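Long-range contacts in decapping and exoribonuclease protein 1 (Kluyveromyces lactis, PDB 4GPS), which removes the NAD cap, and also other caps, from the 5' end of RNA and degrades RNA in the 5'-3' direction with a divalent metal cation: residues H184-I189 with W315-L320; K78-L83 with N369-N374; T177-R182 with D274-A279; Y291-S296 with N319-S324. All coordinates share one frame; numbering follows the deposited sequence.

Contact 1. Residues H184-I189 with W315-L320; sequences HIIDII and WIQTNL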
# COMPACT_ATOMS: atom_id res chain seq x y z
N HIS A 184 -6.57 0.91 -1.02
CA HIS A 184 -7.33 1.01 -2.27
C HIS A 184 -6.51 1.49 -3.44
O HIS A 184 -6.85 1.17 -4.58
CB HIS A 184 -8.56 1.90 -2.12
CG HIS A 184 -9.47 1.46 -1.04
ND1 HIS A 184 -9.82 0.14 -0.85
CD2 HIS A 184 -10.06 2.15 -0.03
CE1 HIS A 184 -10.57 0.03 0.23
NE2 HIS A 184 -10.74 1.24 0.74
N ILE A 185 -5.46 2.27 -3.18
CA ILE A 185 -4.64 2.72 -4.28
C ILE A 185 -3.88 1.46 -4.71
O ILE A 185 -3.81 1.12 -5.89
CB ILE A 185 -3.67 3.88 -3.88
CG1 ILE A 185 -4.46 5.11 -3.37
CG2 ILE A 185 -2.89 4.31 -5.09
CD1 ILE A 185 -5.52 5.58 -4.36
N ILE A 186 -3.34 0.73 -3.76
CA ILE A 186 -2.67 -0.49 -4.13
C ILE A 186 -3.63 -1.41 -4.94
O ILE A 186 -3.25 -1.92 -6.00
CB ILE A 186 -2.13 -1.24 -2.87
CG1 ILE A 186 -1.02 -0.42 -2.24
CG2 ILE A 186 -1.57 -2.62 -3.25
CD1 ILE A 186 -0.82 -0.73 -0.77
N ASP A 187 -4.88 -1.59 -4.48
CA ASP A 187 -5.81 -2.47 -5.20
C ASP A 187 -5.99 -2.05 -6.65
O ASP A 187 -6.02 -2.89 -7.54
CB ASP A 187 -7.23 -2.51 -4.57
CG ASP A 187 -7.28 -3.20 -3.20
OD1 ASP A 187 -6.55 -4.20 -2.97
OD2 ASP A 187 -8.09 -2.73 -2.36
N ILE A 188 -6.14 -0.75 -6.88
CA ILE A 188 -6.34 -0.25 -8.21
C ILE A 188 -5.11 -0.48 -9.09
O ILE A 188 -5.26 -0.84 -10.24
CB ILE A 188 -6.65 1.25 -8.18
CG1 ILE A 188 -8.05 1.46 -7.61
CG2 ILE A 188 -6.48 1.85 -9.60
CD1 ILE A 188 -8.25 2.85 -7.00
N ILE A 189 -3.91 -0.30 -8.55
CA ILE A 189 -2.72 -0.51 -9.35
C ILE A 189 -2.54 -2.00 -9.65
O ILE A 189 -2.00 -2.37 -10.70
CB ILE A 189 -1.46 0.04 -8.62
CG1 ILE A 189 -1.58 1.54 -8.44
CG2 ILE A 189 -0.18 -0.26 -9.41
CD1 ILE A 189 -0.68 2.08 -7.29
N TRP A 315 6.31 -3.86 -3.16
CA TRP A 315 6.98 -2.79 -3.83
C TRP A 315 6.02 -1.60 -3.99
O TRP A 315 6.39 -0.47 -3.67
CB TRP A 315 7.46 -3.26 -5.21
CG TRP A 315 8.04 -2.15 -6.05
CD1 TRP A 315 9.30 -1.60 -5.95
CD2 TRP A 315 7.36 -1.40 -7.06
NE1 TRP A 315 9.44 -0.56 -6.82
CE2 TRP A 315 8.26 -0.41 -7.52
CE3 TRP A 315 6.07 -1.46 -7.62
CZ2 TRP A 315 7.92 0.51 -8.52
CZ3 TRP A 315 5.73 -0.53 -8.62
CH2 TRP A 315 6.65 0.44 -9.05
N ILE A 316 4.80 -1.82 -4.49
CA ILE A 316 3.86 -0.70 -4.67
C ILE A 316 3.58 -0.06 -3.33
O ILE A 316 3.51 1.16 -3.22
CB ILE A 316 2.52 -1.15 -5.22
CG1 ILE A 316 2.72 -1.78 -6.59
CG2 ILE A 316 1.56 0.05 -5.28
CD1 ILE A 316 1.53 -2.58 -7.04
N GLN A 317 3.44 -0.90 -2.30
CA GLN A 317 3.16 -0.42 -0.96
C GLN A 317 4.19 0.56 -0.41
O GLN A 317 3.84 1.64 0.07
CB GLN A 317 2.98 -1.61 -0.02
CG GLN A 317 2.92 -1.26 1.42
CD GLN A 317 3.03 -2.49 2.32
OE1 GLN A 317 3.21 -2.37 3.53
NE2 GLN A 317 2.92 -3.67 1.74
N THR A 318 5.47 0.24 -0.48
CA THR A 318 6.45 1.16 0.04
C THR A 318 6.76 2.27 -0.94
O THR A 318 7.03 3.41 -0.54
CB THR A 318 7.75 0.46 0.48
OG1 THR A 318 8.22 -0.38 -0.56
CG2 THR A 318 7.49 -0.37 1.75
N ASN A 319 6.67 1.95 -2.23
CA ASN A 319 6.95 2.98 -3.23
C ASN A 319 5.99 4.15 -3.20
O ASN A 319 6.33 5.23 -3.66
CB ASN A 319 6.98 2.39 -4.63
CG ASN A 319 7.71 3.29 -5.59
OD1 ASN A 319 7.10 3.94 -6.41
ND2 ASN A 319 9.02 3.35 -5.46
N LEU A 320 4.78 3.96 -2.66
CA LEU A 320 3.81 5.07 -2.56
C LEU A 320 4.15 6.05 -1.41
O LEU A 320 3.49 7.08 -1.24
CB LEU A 320 2.39 4.52 -2.36
CG LEU A 320 1.68 3.93 -3.57
CD1 LEU A 320 0.60 3.09 -3.03
CD2 LEU A 320 1.13 5.02 -4.53

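Contact 2. Residues K78-L83 with N369-N374; sequences KTPKLL and NPNVAN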
# COMPACT_ATOMS: atom_id res chain seq x y z
N LYS A 78 17.34 1.38 -11.95
CA LYS A 78 16.81 2.18 -10.86
C LYS A 78 15.28 2.05 -10.83
O LYS A 78 14.60 2.07 -11.86
CB LYS A 78 17.19 3.67 -11.03
CG LYS A 78 16.94 4.53 -9.77
CD LYS A 78 17.45 5.97 -9.92
CE LYS A 78 16.61 6.72 -10.97
NZ LYS A 78 17.07 8.15 -11.23
N THR A 79 14.74 1.91 -9.63
CA THR A 79 13.31 1.79 -9.46
C THR A 79 12.60 3.11 -9.84
O THR A 79 13.10 4.19 -9.54
CB THR A 79 12.97 1.42 -8.01
OG1 THR A 79 11.55 1.39 -7.83
CG2 THR A 79 13.60 2.44 -7.04
N PRO A 80 11.46 3.04 -10.54
CA PRO A 80 10.76 4.27 -10.90
C PRO A 80 10.00 4.74 -9.66
O PRO A 80 9.90 4.01 -8.67
CB PRO A 80 9.82 3.80 -12.02
CG PRO A 80 9.52 2.41 -11.62
CD PRO A 80 10.89 1.89 -11.26
N LYS A 81 9.52 5.97 -9.66
CA LYS A 81 8.74 6.44 -8.51
C LYS A 81 7.28 6.54 -8.97
O LYS A 81 7.02 6.97 -10.09
CB LYS A 81 9.26 7.80 -8.02
CG LYS A 81 10.34 7.68 -6.95
CD LYS A 81 10.72 9.07 -6.41
CE LYS A 81 12.09 9.10 -5.69
NZ LYS A 81 12.10 8.37 -4.38
N LEU A 82 6.34 6.11 -8.14
CA LEU A 82 4.94 6.19 -8.54
C LEU A 82 4.44 7.62 -8.41
O LEU A 82 3.69 8.11 -9.26
CB LEU A 82 4.10 5.24 -7.70
CG LEU A 82 4.44 3.76 -7.92
CD1 LEU A 82 3.61 2.89 -6.98
CD2 LEU A 82 4.20 3.37 -9.39
N LEU A 83 4.87 8.30 -7.36
CA LEU A 83 4.46 9.68 -7.10
C LEU A 83 5.67 10.59 -7.10
O LEU A 83 6.78 10.16 -6.81
CB LEU A 83 3.74 9.77 -5.75
CG LEU A 83 2.42 9.00 -5.69
CD1 LEU A 83 1.90 8.94 -4.26
CD2 LEU A 83 1.40 9.68 -6.66
N ASN A 369 5.58 -6.90 -13.89
CA ASN A 369 6.63 -5.91 -14.04
C ASN A 369 6.23 -4.60 -13.34
O ASN A 369 5.22 -3.99 -13.70
CB ASN A 369 6.86 -5.67 -15.55
CG ASN A 369 8.15 -4.91 -15.82
OD1 ASN A 369 8.43 -3.87 -15.20
ND2 ASN A 369 8.93 -5.41 -16.76
N PRO A 370 7.03 -4.14 -12.36
CA PRO A 370 6.71 -2.89 -11.66
C PRO A 370 6.57 -1.71 -12.63
O PRO A 370 5.88 -0.74 -12.33
CB PRO A 370 7.88 -2.68 -10.72
CG PRO A 370 8.58 -4.00 -10.68
CD PRO A 370 8.36 -4.63 -12.00
N ASN A 371 7.24 -1.79 -13.78
CA ASN A 371 7.17 -0.69 -14.74
C ASN A 371 5.84 -0.66 -15.45
O ASN A 371 5.29 0.41 -15.72
CB ASN A 371 8.32 -0.77 -15.72
CG ASN A 371 9.66 -0.56 -15.05
OD1 ASN A 371 10.42 -1.52 -14.84
ND2 ASN A 371 9.94 0.69 -14.68
N VAL A 372 5.29 -1.83 -15.74
CA VAL A 372 3.98 -1.90 -16.35
C VAL A 372 2.96 -1.45 -15.29
O VAL A 372 2.03 -0.72 -15.60
CB VAL A 372 3.70 -3.34 -16.84
CG1 VAL A 372 2.26 -3.50 -17.27
CG2 VAL A 372 4.66 -3.64 -17.99
N ALA A 373 3.14 -1.86 -14.03
CA ALA A 373 2.21 -1.42 -12.96
C ALA A 373 2.21 0.13 -12.95
O ALA A 373 1.16 0.76 -12.87
CB ALA A 373 2.64 -1.97 -11.59
N ASN A 374 3.40 0.72 -13.04
CA ASN A 374 3.53 2.17 -13.08
C ASN A 374 2.77 2.76 -14.29
O ASN A 374 2.08 3.76 -14.16
CB ASN A 374 5.00 2.54 -13.12
CG ASN A 374 5.21 4.01 -13.06
OD1 ASN A 374 4.60 4.68 -12.26
ND2 ASN A 374 6.09 4.53 -13.91
O HOH W 1 7.94 7.11 -12.82
O HOH W 2 3.74 7.32 -11.97

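Contact 3. Residues T177-R182 with D274-A279; sequences TFVSLR and DLLIQA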
# COMPACT_ATOMS: atom_id res chain seq x y z
N THR A 177 -7.58 15.97 -6.68
CA THR A 177 -6.85 15.15 -5.72
C THR A 177 -7.70 13.93 -5.38
O THR A 177 -8.88 14.10 -5.10
CB THR A 177 -6.58 15.91 -4.38
OG1 THR A 177 -5.82 17.09 -4.65
CG2 THR A 177 -5.78 15.03 -3.43
N PHE A 178 -7.16 12.71 -5.46
CA PHE A 178 -7.93 11.53 -5.01
C PHE A 178 -7.49 11.36 -3.57
O PHE A 178 -6.28 11.42 -3.27
CB PHE A 178 -7.58 10.25 -5.78
CG PHE A 178 -8.11 10.21 -7.18
CD1 PHE A 178 -7.47 10.92 -8.20
CD2 PHE A 178 -9.23 9.45 -7.49
CE1 PHE A 178 -7.92 10.86 -9.52
CE2 PHE A 178 -9.68 9.38 -8.80
CZ PHE A 178 -9.02 10.09 -9.82
N VAL A 179 -8.47 11.17 -2.68
CA VAL A 179 -8.26 11.01 -1.23
C VAL A 179 -8.56 9.56 -0.87
O VAL A 179 -9.66 9.08 -1.10
CB VAL A 179 -9.22 11.95 -0.48
CG1 VAL A 179 -8.98 11.91 1.03
CG2 VAL A 179 -9.03 13.37 -1.03
N SER A 180 -7.62 8.84 -0.27
CA SER A 180 -7.90 7.44 -0.03
C SER A 180 -6.98 6.72 0.96
O SER A 180 -5.88 7.20 1.24
CB SER A 180 -7.84 6.74 -1.40
OG SER A 180 -7.90 5.34 -1.31
N LEU A 181 -7.42 5.57 1.49
CA LEU A 181 -6.53 4.77 2.33
C LEU A 181 -5.58 4.12 1.30
O LEU A 181 -5.98 3.85 0.15
CB LEU A 181 -7.29 3.68 3.05
CG LEU A 181 -8.39 4.23 3.93
CD1 LEU A 181 -9.32 3.09 4.37
CD2 LEU A 181 -7.75 4.99 5.11
N ARG A 182 -4.32 3.88 1.68
CA ARG A 182 -3.36 3.29 0.78
C ARG A 182 -3.82 1.95 0.16
O ARG A 182 -3.57 1.69 -1.02
CB ARG A 182 -2.03 3.07 1.50
CG ARG A 182 -0.97 2.52 0.59
CD ARG A 182 0.38 2.52 1.25
NE ARG A 182 0.29 1.70 2.44
CZ ARG A 182 1.33 1.40 3.19
NH1 ARG A 182 2.54 1.85 2.85
NH2 ARG A 182 1.17 0.68 4.28
N ASP A 274 -3.33 14.72 -8.06
CA ASP A 274 -2.52 14.54 -6.85
C ASP A 274 -3.22 13.44 -6.06
O ASP A 274 -4.39 13.16 -6.30
CB ASP A 274 -2.48 15.78 -5.93
CG ASP A 274 -1.54 16.86 -6.42
OD1 ASP A 274 -0.63 16.54 -7.21
OD2 ASP A 274 -1.73 18.03 -6.02
N LEU A 275 -2.50 12.85 -5.11
CA LEU A 275 -3.05 11.82 -4.24
C LEU A 275 -2.80 12.20 -2.78
O LEU A 275 -1.70 12.63 -2.42
CB LEU A 275 -2.37 10.48 -4.50
CG LEU A 275 -2.61 9.67 -5.76
CD1 LEU A 275 -2.29 8.20 -5.41
CD2 LEU A 275 -4.04 9.82 -6.25
N LEU A 276 -3.82 12.06 -1.92
CA LEU A 276 -3.65 12.33 -0.49
C LEU A 276 -4.02 10.96 0.08
O LEU A 276 -5.17 10.55 0.04
CB LEU A 276 -4.63 13.40 -0.01
CG LEU A 276 -4.53 13.66 1.49
CD1 LEU A 276 -3.24 14.37 1.83
CD2 LEU A 276 -5.70 14.53 1.90
N ILE A 277 -3.02 10.27 0.61
CA ILE A 277 -3.13 8.92 1.08
C ILE A 277 -2.88 8.73 2.56
O ILE A 277 -1.99 9.37 3.15
CB ILE A 277 -2.09 8.05 0.31
CG1 ILE A 277 -2.49 7.93 -1.14
CG2 ILE A 277 -1.93 6.69 0.91
CD1 ILE A 277 -1.32 7.45 -2.02
N GLN A 278 -3.65 7.80 3.14
CA GLN A 278 -3.50 7.42 4.55
C GLN A 278 -2.88 6.01 4.64
O GLN A 278 -3.41 5.06 4.06
CB GLN A 278 -4.85 7.44 5.26
CG GLN A 278 -4.74 7.07 6.74
CD GLN A 278 -6.09 7.12 7.46
OE1 GLN A 278 -6.53 6.12 8.07
NE2 GLN A 278 -6.76 8.27 7.41
N ALA A 279 -1.77 5.86 5.35
CA ALA A 279 -1.13 4.55 5.47
C ALA A 279 -0.82 4.22 6.91
O ALA A 279 -0.38 5.07 7.67
CB ALA A 279 0.19 4.52 4.65
O HOH W 3 -3.39 18.33 -4.19

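Contact 4. Residues Y291-S296 with N319-S324; sequences YTEIKS and NLLPKS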
# COMPACT_ATOMS: atom_id res chain seq x y z
N TYR A 291 10.48 4.89 8.56
CA TYR A 291 9.38 3.97 8.77
C TYR A 291 9.83 2.60 8.27
O TYR A 291 10.54 2.50 7.27
CB TYR A 291 8.16 4.43 7.99
CG TYR A 291 7.49 5.63 8.59
CD1 TYR A 291 7.16 5.65 9.95
CD2 TYR A 291 7.13 6.72 7.79
CE1 TYR A 291 6.48 6.73 10.51
CE2 TYR A 291 6.45 7.81 8.33
CZ TYR A 291 6.12 7.81 9.69
OH TYR A 291 5.40 8.85 10.19
N THR A 292 9.41 1.55 8.97
CA THR A 292 9.77 0.17 8.64
C THR A 292 8.49 -0.69 8.67
O THR A 292 7.85 -0.86 9.71
CB THR A 292 10.81 -0.34 9.66
OG1 THR A 292 11.97 0.50 9.58
CG2 THR A 292 11.19 -1.83 9.40
N GLU A 293 8.10 -1.20 7.50
CA GLU A 293 6.90 -2.01 7.33
C GLU A 293 7.33 -3.48 7.42
O GLU A 293 8.22 -3.94 6.69
CB GLU A 293 6.24 -1.69 5.98
CG GLU A 293 6.16 -0.19 5.73
CD GLU A 293 4.94 0.23 4.93
OE1 GLU A 293 3.83 -0.21 5.29
OE2 GLU A 293 5.08 1.00 3.96
N ILE A 294 6.68 -4.17 8.35
CA ILE A 294 6.94 -5.56 8.68
C ILE A 294 6.05 -6.55 7.91
O ILE A 294 4.83 -6.42 7.88
CB ILE A 294 6.76 -5.73 10.20
CG1 ILE A 294 7.71 -4.74 10.89
CG2 ILE A 294 6.98 -7.19 10.63
CD1 ILE A 294 7.63 -4.75 12.37
N LYS A 295 6.70 -7.52 7.27
CA LYS A 295 5.99 -8.54 6.49
C LYS A 295 6.41 -9.93 6.97
O LYS A 295 7.60 -10.19 7.24
CB LYS A 295 6.29 -8.40 4.99
CG LYS A 295 5.75 -7.14 4.34
CD LYS A 295 4.22 -7.14 4.30
CE LYS A 295 3.69 -5.90 3.66
NZ LYS A 295 2.22 -5.87 3.64
N SER A 296 5.42 -10.81 7.09
CA SER A 296 5.62 -12.19 7.49
C SER A 296 5.61 -13.02 6.21
O SER A 296 4.71 -12.89 5.39
CB SER A 296 4.48 -12.62 8.40
OG SER A 296 4.59 -13.98 8.75
N ASN A 319 6.67 1.95 -2.23
CA ASN A 319 6.95 2.98 -3.23
C ASN A 319 5.99 4.15 -3.20
O ASN A 319 6.33 5.23 -3.66
CB ASN A 319 6.98 2.39 -4.63
CG ASN A 319 7.71 3.29 -5.59
OD1 ASN A 319 7.10 3.94 -6.41
ND2 ASN A 319 9.02 3.35 -5.46
N LEU A 320 4.78 3.96 -2.66
CA LEU A 320 3.81 5.07 -2.56
C LEU A 320 4.15 6.05 -1.41
O LEU A 320 3.49 7.08 -1.24
CB LEU A 320 2.39 4.52 -2.36
CG LEU A 320 1.68 3.93 -3.57
CD1 LEU A 320 0.60 3.09 -3.03
CD2 LEU A 320 1.13 5.02 -4.53
N LEU A 321 5.15 5.72 -0.61
CA LEU A 321 5.53 6.59 0.50
C LEU A 321 6.82 7.35 0.21
O LEU A 321 7.60 6.97 -0.68
CB LEU A 321 5.76 5.78 1.78
CG LEU A 321 4.60 4.86 2.17
CD1 LEU A 321 5.02 4.00 3.33
CD2 LEU A 321 3.40 5.71 2.52
N PRO A 322 7.05 8.44 0.94
CA PRO A 322 8.25 9.27 0.79
C PRO A 322 9.52 8.48 1.18
O PRO A 322 10.47 8.37 0.40
CB PRO A 322 7.99 10.41 1.75
CG PRO A 322 6.50 10.50 1.80
CD PRO A 322 6.03 9.10 1.77
N LYS A 323 9.54 7.93 2.39
CA LYS A 323 10.71 7.19 2.92
C LYS A 323 10.14 5.97 3.62
O LYS A 323 9.21 6.10 4.40
CB LYS A 323 11.44 8.03 4.00
CG LYS A 323 10.63 8.09 5.38
CD LYS A 323 11.17 9.03 6.52
CE LYS A 323 10.19 9.04 7.73
NZ LYS A 323 10.66 9.81 8.96
N SER A 324 10.69 4.79 3.38
CA SER A 324 10.14 3.62 4.05
C SER A 324 10.92 2.38 3.71
O SER A 324 11.23 2.14 2.56
CB SER A 324 8.68 3.42 3.64
OG SER A 324 8.18 2.20 4.11

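Contact 1. Residues H184-I189 with W315-L320
I186 and I316 meet through aliphatic branches, and the flat groups stand beside that seam: the indole of W315 carries N319 CB on one face, 4.2 Å above its plane and displaced to the ring's margin, while NE1 at its edge bonds T79 OG1. The amide of Q317 heads off toward E293 and K295, leaving its CB to rest on I186 CD1 at 4.0 Å. I316 and I189 run antiparallel alongside each other, pairing I316 CG2 with I189 CD1 at 3.6 Å and I316 CD1 with I189 CG2 at 3.7 Å. In I316, chi1 of -61° sets CG1 beside the backbone N and leaves CG2 anti to it, in the notch between I189 CD1 and I186 CG1. L320 straddles I185 and I186: CD1 lies 3.9 Å from I186 CG1, and CD2 touches I185 CG2. All six touching residues are buried, and F377 and F381 of helix 370-393 back I189 and I185. The local axes of 184-189 and 315-319 pass 9.9 Å apart, their N-to-C directions 134° apart, an apolar helix pair in the centre of the RAI1-like PD-(D/E)XK nuclease fold, bordering the probable substrate site at Q317.

Contact 2. Residues K78-L83 with N369-N374
The first turn of helix 370-393 meets the loop 78-83 here, with P80 and L82 set against N371 and N374. P80 brings CG up to the end of the N371 side chain, the two side chains crossing at about a right angle. N374 keeps CG anti to the backbone N (chi1 -176°), which carries its amide out to the loop, where it runs past L82 in the opposite direction. L82 CD2 sits tightly against N374 OD1 at 3.2 Å, a methyl on a carbonyl oxygen. The polar link is made by water: one molecule donates to both L82 O and N374 OD1, at 2.8 Å each, and another donates to K81 O at 2.9 Å while taking a weak bond from N374 ND2. At the helix start N369 is the N-cap, with P370 next, and its OD1 accepts from N371 N at 2.8 Å, in the carbonyl plane on a lone pair (N-H...O 151°), the bond of an Asx turn. N369 ND2 is used as well, on the carbonyls of V72 and Y74, so both ends of the capping amide are fixed. T79 OG1 donates to P80 O within the loop. N319 OD1 accepts from L82 N, which ties the loop to the end of helix 305-319.

Contact 3. Residues T177-R182 with D274-A279
S180 and L276 share the middle one of five backbone bonds between two parallel strands, whose local directions differ by 16°. From 177-182, F178 N donates to D274 O (2.9 Å), S180 N to L276 O (3.0 Å) and R182 N to Q278 O (2.8 Å). In return L276 N reaches F178 O (2.9 Å) and Q278 N reaches S180 O (3.0 Å). S180 OG, with chi1 172°, turns along its own strand and gives its proton to L181 O. A water joins T177 OG1 to D274 OD2, and D274 OD1 pairs with K175. Q278 OE1 is the exception, buried with no partner in the model; L181 CD2 lies 3.4 Å from it, the side chains of L181 and Q278 extending together. R182 bends at chi3 and lays its guanidinium over the methyl of A279, CB lying 3.5 Å above the plane and over its centre. All its nitrogens are bonded: NH1 forms a salt bridge with E293 and a weak bond with Q317 O, and NE bonds a citrate probably left from crystallisation. A methionine in its place would probably leave the E293 carboxylate without this cationic mate and the citrate pocket without its N-H donor. The alternate backbone groups turn outward, T177 and V179 to strand 210-213 and L275 to G267 of strand 259-268. Helix 156-167 covers V179 and Q278, F381 of helix 370-393 stacks edge-to-face with F178, and helix 182-190 follows directly at R182.

Contact 4. Residues Y291-S296 with N319-S324
E293 and S324 mark the tight end of this contact, Y291 and K323 its outer one. E293, bent at chi2, brings its carboxylate against L321, whose CD1 comes as near as 3.1 Å to OE2. S324 OG, anti to the backbone N with chi1 172°, donates a weak bond to the same oxygen at 3.3 Å. The strong hold on OE2 comes from R182 NH1, a salt bridge, so a cation, a hydroxyl and a methyl all crowd one carboxylate oxygen. S324 CA sits 3.4 Å from Y291 O in a C-H...O contact, just where the chain enters strand 325-331, parallel to 290-297. Outward the fit is slacker. K323, exposed to solvent, extends past the tyrosine, CE lying 3.8 Å from Y291 CD2. Its NZ stands over the ring face, 4.9 Å from the centroid and 18° off the normal, a long cation-pi contact, and hydrogen-bonds D289 O. The phenol oxygen of Y291 bonds E88 and Y261. E293 and I294 bind the divalent metal, and with K295, probably a substrate ligand, they spell the (D/E)XK part of the nuclease motif, D282 being another metal ligand. A glutamine in place of E293 would probably cost R182 its charged mate and weaken metal binding. A metal-binding carboxylate held between an arginine and a serine that approach OE2 from roughly opposite sides, with an apolar leucine against it, is consistent with a side chain oriented in advance for its cation.

In the fold
Contacts 1, 3 and 4 are buried, though K323 puts the outer edge of contact 4 in solvent; contact 2 is only partly buried and lies farthest from the chain centre. Their chemistry follows this: aliphatic branches alone in contact 1, water bridges in contact 2, main-chain bonds in contact 3, a carboxylate and a lysine over a ring in contact 4. N319 and L320 belong to both contact 1 and contact 4, and N319 OD1 also bonds L82 of contact 2. Strand 176-181 of contact 3 runs straight into helix 182-190 of contact 1, and strands 273-285 and 290-297 are neighbours. R182 of contact 3 reaches the metal site of contact 4.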